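Local coordinates for glyoxalase family protein (Listeria monocytogenes, PDB 2P7O) that catalyses the hydration of the antibiotic fosfomycin at a manganese centre and so confers fosfomycin resistance, at residues Ile8-Lys13 against Asn68-Gln73; Thr19-Asn24 against Ile107-Phe112. All coordinates share one frame; numbering follows the deposited sequence. Where two conformers were deposited one is given.

Interaction 1: Ile8-Lys13 against Asn68-Gln73; sequences ITLIVK and NHIAFQ. With MN (manganese (II) ion), chain C.
With CG1 anti to the carbonyl carbon in both (chi1 -64° and -60°) and the chain extended beyond it, Ile8 and Ile70 reach each other tip to tip. The CD1 of Ile70 does the touching on its side: it lies 4.0 Å from Ile8 CG2 and 4.1 Å from Ile8 CD1, between the methyl branch and the chain end. Leu10, two residues on along its strand, reaches the same methyl more loosely, its CD1 4.3 Å from Ile70 CD1. The contact is purely apolar and buried, and it is small, since the backbones stay well apart: the CA atoms of Ile8 and Ile70, the nearest pair, are 9.7 Å from each other. The two strands are edge strands of two similar four-stranded sheets, each with strand order 1-4-3-2, the paired βαβββ modules of the glyoxalase (vicinal oxygen chelate) fold, and these side chains join the modules near the centre of the subunit. Neither edge ends there, because antiparallel pairing with the second subunit continues the sheet, and Ile70 of that subunit also packs on Ile8. On the strand of Ile70, the preceding residue, His69, serves the metal. Its NE2 binds manganese at 2.1 Å, beside a water whose O is 2.2 Å from the ion; Glu118, Glu126 and His7 of the second subunit complete the site. The other ring nitrogen, ND1, is hydrogen-bonded to Tyr67 O, which, with the metal bond, fixes the rotation of the imidazole and would probably make NE2 a stronger donor to the metal.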
# COMPACT_ATOMS: atom_id res chain seq x y z
N ILE A 8 6.08 -0.76 2.93
CA ILE A 8 5.08 0.28 2.73
C ILE A 8 5.23 1.28 3.87
O ILE A 8 5.47 0.83 5.00
CB ILE A 8 3.72 -0.40 2.78
CG1 ILE A 8 3.53 -1.40 1.62
CG2 ILE A 8 2.60 0.61 2.77
CD1 ILE A 8 2.21 -2.16 1.76
N THR A 9 5.13 2.55 3.60
CA THR A 9 5.27 3.57 4.64
C THR A 9 3.94 4.32 4.72
O THR A 9 3.44 4.85 3.71
CB THR A 9 6.45 4.51 4.27
OG1 THR A 9 7.66 3.75 4.49
CG2 THR A 9 6.44 5.79 5.10
N LEU A 10 3.37 4.34 5.93
CA LEU A 10 2.14 5.09 6.17
C LEU A 10 2.44 6.30 7.04
O LEU A 10 3.19 6.11 8.02
CB LEU A 10 1.06 4.20 6.83
CG LEU A 10 0.67 3.07 5.84
CD1 LEU A 10 -0.46 2.21 6.39
CD2 LEU A 10 0.27 3.57 4.45
N ILE A 11 1.83 7.45 6.72
CA ILE A 11 2.03 8.67 7.56
C ILE A 11 0.81 8.83 8.48
O ILE A 11 -0.35 8.60 8.09
CB ILE A 11 2.14 9.96 6.71
CG1 ILE A 11 3.20 9.85 5.60
CG2 ILE A 11 2.42 11.13 7.64
CD1 ILE A 11 4.60 9.74 6.20
N VAL A 12 1.12 9.06 9.76
CA VAL A 12 0.08 9.07 10.76
C VAL A 12 0.30 10.16 11.81
O VAL A 12 1.42 10.57 12.08
CB VAL A 12 -0.05 7.74 11.52
CG1 VAL A 12 -0.37 6.60 10.57
CG2 VAL A 12 1.18 7.47 12.37
N LYS A 13 -0.79 10.63 12.41
CA LYS A 13 -0.69 11.70 13.39
C LYS A 13 -0.07 11.32 14.72
O LYS A 13 0.71 12.08 15.33
CB LYS A 13 -2.10 12.31 13.65
CG LYS A 13 -2.04 13.50 14.60
CD LYS A 13 -2.72 14.68 13.97
CE LYS A 13 -2.40 15.99 14.67
NZ LYS A 13 -1.50 16.80 13.78
N ASN A 68 -8.49 3.46 -2.02
CA ASN A 68 -7.13 2.85 -2.05
C ASN A 68 -7.01 2.00 -0.78
O ASN A 68 -7.28 2.51 0.30
CB ASN A 68 -6.09 4.00 -2.00
CG ASN A 68 -6.19 4.82 -3.27
OD1 ASN A 68 -5.71 4.41 -4.32
ND2 ASN A 68 -6.91 5.93 -3.32
N HIS A 69 -6.60 0.73 -0.84
CA HIS A 69 -6.50 -0.01 0.41
C HIS A 69 -5.46 -1.12 0.28
O HIS A 69 -5.23 -1.69 -0.81
CB HIS A 69 -7.82 -0.66 0.81
CG HIS A 69 -8.45 -1.62 -0.16
ND1 HIS A 69 -9.24 -1.19 -1.21
CD2 HIS A 69 -8.46 -2.97 -0.24
CE1 HIS A 69 -9.69 -2.27 -1.90
NE2 HIS A 69 -9.21 -3.36 -1.32
N ILE A 70 -5.00 -1.49 1.47
CA ILE A 70 -4.07 -2.65 1.62
C ILE A 70 -4.92 -3.77 2.20
O ILE A 70 -5.62 -3.54 3.18
CB ILE A 70 -2.93 -2.29 2.57
CG1 ILE A 70 -2.11 -1.09 2.06
CG2 ILE A 70 -2.03 -3.51 2.81
CD1 ILE A 70 -1.22 -0.48 3.15
N ALA A 71 -4.82 -4.95 1.63
CA ALA A 71 -5.65 -6.08 2.09
C ALA A 71 -4.70 -7.18 2.58
O ALA A 71 -3.77 -7.59 1.85
CB ALA A 71 -6.47 -6.58 0.89
N PHE A 72 -4.90 -7.72 3.77
CA PHE A 72 -4.18 -8.87 4.27
C PHE A 72 -5.07 -10.12 4.22
O PHE A 72 -6.27 -10.00 4.36
CB PHE A 72 -3.77 -8.66 5.75
CG PHE A 72 -2.62 -7.65 5.84
CD1 PHE A 72 -2.86 -6.33 6.17
CD2 PHE A 72 -1.31 -8.07 5.65
CE1 PHE A 72 -1.79 -5.46 6.31
CE2 PHE A 72 -0.25 -7.19 5.67
CZ PHE A 72 -0.49 -5.87 6.04
N GLN A 73 -4.38 -11.26 4.06
CA GLN A 73 -5.05 -12.54 3.98
C GLN A 73 -5.35 -13.15 5.35
O GLN A 73 -4.45 -13.32 6.21
CB GLN A 73 -4.19 -13.53 3.16
CG GLN A 73 -5.04 -14.70 2.62
CD GLN A 73 -4.30 -15.51 1.56
OE1 GLN A 73 -4.51 -16.73 1.57
NE2 GLN A 73 -3.45 -14.95 0.68
MN MN C . -9.71 -5.33 -1.91
O HOH W 1 -11.15 -6.98 -2.00

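Interaction 2: Thr19-Asn24 against Ile107-Phe112; sequences TAFLQN and IYFYDF
Phe21, on helix 15-26, lays one ring face over Asp111, just past the end of strand 106-110; in this glyoxalase-type fold the helix of the N-terminal βαβββ module thereby packs on a strand of the C-terminal module. Asp111 CB stands 3.6 Å from the ring centroid and 14° off the normal, a CH-pi contact close to the middle of the face. With CG anti to the backbone N (chi1 178°), the Phe21 ring stands out from the helix, and its CZ comes in at the edge of the Phe109 ring, 3.6 Å from Phe109 CE1. At its root, Phe21 CB touches Phe112 CE1 at 3.8 Å. Beyond the two segments, Val91 and Leu89 also pack on Phe21, and Ile86, Phe117 and Leu119 on Phe109. The carboxylate of Asp111 turns away from the helix, its plane 66° from that of the Phe21 ring: OD1 is hydrogen-bonded to His115 ND1 and OD2 to Asp113 N, two bonds that fix the carboxylate on the side turned from the helix. The backbone oxygen of Tyr110 is buried here without a hydrogen-bonding partner, 3.5 Å from Phe21 CE1.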
# COMPACT_ATOMS: atom_id res chain seq x y z
N THR A 19 0.31 2.28 16.69
CA THR A 19 0.95 1.06 17.21
C THR A 19 -0.10 0.11 17.78
O THR A 19 -0.10 -1.10 17.60
CB THR A 19 1.93 1.48 18.32
OG1 THR A 19 3.03 2.13 17.63
CG2 THR A 19 2.50 0.25 19.00
N ALA A 20 -1.08 0.69 18.47
CA ALA A 20 -2.08 -0.15 19.14
C ALA A 20 -3.00 -0.74 18.07
O ALA A 20 -3.34 -1.94 18.22
CB ALA A 20 -2.81 0.67 20.16
N PHE A 21 -3.37 0.05 17.04
CA PHE A 21 -4.17 -0.47 15.95
C PHE A 21 -3.50 -1.69 15.30
O PHE A 21 -4.10 -2.77 15.14
CB PHE A 21 -4.31 0.71 14.95
CG PHE A 21 -5.09 0.32 13.70
CD1 PHE A 21 -6.46 0.23 13.72
CD2 PHE A 21 -4.39 0.05 12.55
CE1 PHE A 21 -7.17 -0.18 12.61
CE2 PHE A 21 -5.07 -0.36 11.43
CZ PHE A 21 -6.46 -0.41 11.45
N LEU A 22 -2.22 -1.54 14.95
CA LEU A 22 -1.51 -2.54 14.18
C LEU A 22 -1.27 -3.83 15.00
O LEU A 22 -1.32 -4.92 14.45
CB LEU A 22 -0.14 -2.03 13.71
CG LEU A 22 -0.18 -0.90 12.68
CD1 LEU A 22 1.24 -0.45 12.39
CD2 LEU A 22 -0.91 -1.40 11.42
N GLN A 23 -0.89 -3.61 16.25
CA GLN A 23 -0.63 -4.67 17.21
C GLN A 23 -1.92 -5.39 17.65
O GLN A 23 -2.02 -6.62 17.63
CB GLN A 23 -0.00 -4.09 18.51
CG GLN A 23 1.50 -3.80 18.34
CD GLN A 23 2.17 -3.28 19.61
OE1 GLN A 23 1.54 -2.81 20.56
NE2 GLN A 23 3.49 -3.41 19.62
N ASN A 24 -2.94 -4.64 18.07
CA ASN A 24 -4.16 -5.36 18.49
C ASN A 24 -4.80 -6.07 17.32
O ASN A 24 -5.16 -7.23 17.54
CB ASN A 24 -5.16 -4.38 19.12
CG ASN A 24 -6.35 -5.07 19.74
OD1 ASN A 24 -6.31 -5.46 20.92
ND2 ASN A 24 -7.43 -5.26 19.03
N ILE A 107 -13.53 -7.98 5.52
CA ILE A 107 -13.77 -6.89 6.44
C ILE A 107 -12.99 -5.63 6.03
O ILE A 107 -11.77 -5.62 5.84
CB ILE A 107 -13.28 -7.27 7.85
CG1 ILE A 107 -13.61 -8.72 8.22
CG2 ILE A 107 -13.80 -6.28 8.86
CD1 ILE A 107 -12.84 -9.16 9.49
N TYR A 108 -13.73 -4.55 5.85
CA TYR A 108 -13.14 -3.28 5.45
C TYR A 108 -13.30 -2.30 6.59
O TYR A 108 -14.41 -2.18 7.12
CB TYR A 108 -13.94 -2.76 4.25
CG TYR A 108 -13.61 -3.40 2.93
CD1 TYR A 108 -14.36 -4.44 2.44
CD2 TYR A 108 -12.56 -2.91 2.15
CE1 TYR A 108 -14.08 -5.04 1.22
CE2 TYR A 108 -12.30 -3.49 0.91
CZ TYR A 108 -13.07 -4.55 0.44
OH TYR A 108 -12.78 -5.12 -0.79
N PHE A 109 -12.20 -1.66 6.96
CA PHE A 109 -12.19 -0.82 8.15
C PHE A 109 -11.05 0.19 8.05
O PHE A 109 -10.11 0.07 7.23
CB PHE A 109 -12.05 -1.66 9.44
CG PHE A 109 -10.79 -2.53 9.44
CD1 PHE A 109 -9.67 -2.24 10.20
CD2 PHE A 109 -10.77 -3.66 8.67
CE1 PHE A 109 -8.55 -3.05 10.19
CE2 PHE A 109 -9.69 -4.53 8.64
CZ PHE A 109 -8.59 -4.23 9.43
N TYR A 110 -11.11 1.29 8.77
CA TYR A 110 -10.09 2.33 8.64
C TYR A 110 -9.19 2.32 9.86
O TYR A 110 -9.59 1.69 10.84
CB TYR A 110 -10.74 3.75 8.64
CG TYR A 110 -11.66 3.90 7.46
CD1 TYR A 110 -12.95 3.36 7.55
CD2 TYR A 110 -11.22 4.47 6.26
CE1 TYR A 110 -13.81 3.46 6.47
CE2 TYR A 110 -12.11 4.55 5.17
CZ TYR A 110 -13.37 4.03 5.29
OH TYR A 110 -14.25 4.13 4.24
N ASP A 111 -8.03 2.99 9.77
CA ASP A 111 -7.24 3.13 11.00
C ASP A 111 -7.65 4.44 11.69
O ASP A 111 -8.82 4.83 11.56
CB ASP A 111 -5.73 3.08 10.79
CG ASP A 111 -5.21 4.10 9.79
OD1 ASP A 111 -3.95 4.13 9.59
OD2 ASP A 111 -6.02 4.87 9.26
N PHE A 112 -6.71 5.10 12.33
CA PHE A 112 -7.05 6.38 12.97
C PHE A 112 -6.66 7.54 12.07
O PHE A 112 -6.76 8.69 12.51
CB PHE A 112 -6.28 6.49 14.29
CG PHE A 112 -6.67 5.44 15.33
CD1 PHE A 112 -5.83 4.44 15.78
CD2 PHE A 112 -7.95 5.48 15.89
CE1 PHE A 112 -6.24 3.52 16.72
CE2 PHE A 112 -8.36 4.55 16.83
CZ PHE A 112 -7.50 3.57 17.29

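Both contacts are buried and join the N-terminal to the C-terminal half of the chain. Their first elements are consecutive, since strand 4-12 leads into helix 15-26, while strands 69-73 and 106-110 flank strand 116-120 in the second sheet. Interaction 1 is a small meeting of aliphatic methyls between edge strands that pair with the second subunit. Interaction 2 buries nearly twice the surface, is dominated by aromatic rings, is touched by no other chain of the assembly and reaches the exposed Phe112 at its margin. The two touch at the metal site, where the Tyr108 ring packs edge-to-face with His69, and Tyr108 OH is hydrogen-bonded to the manganese ligand Glu126.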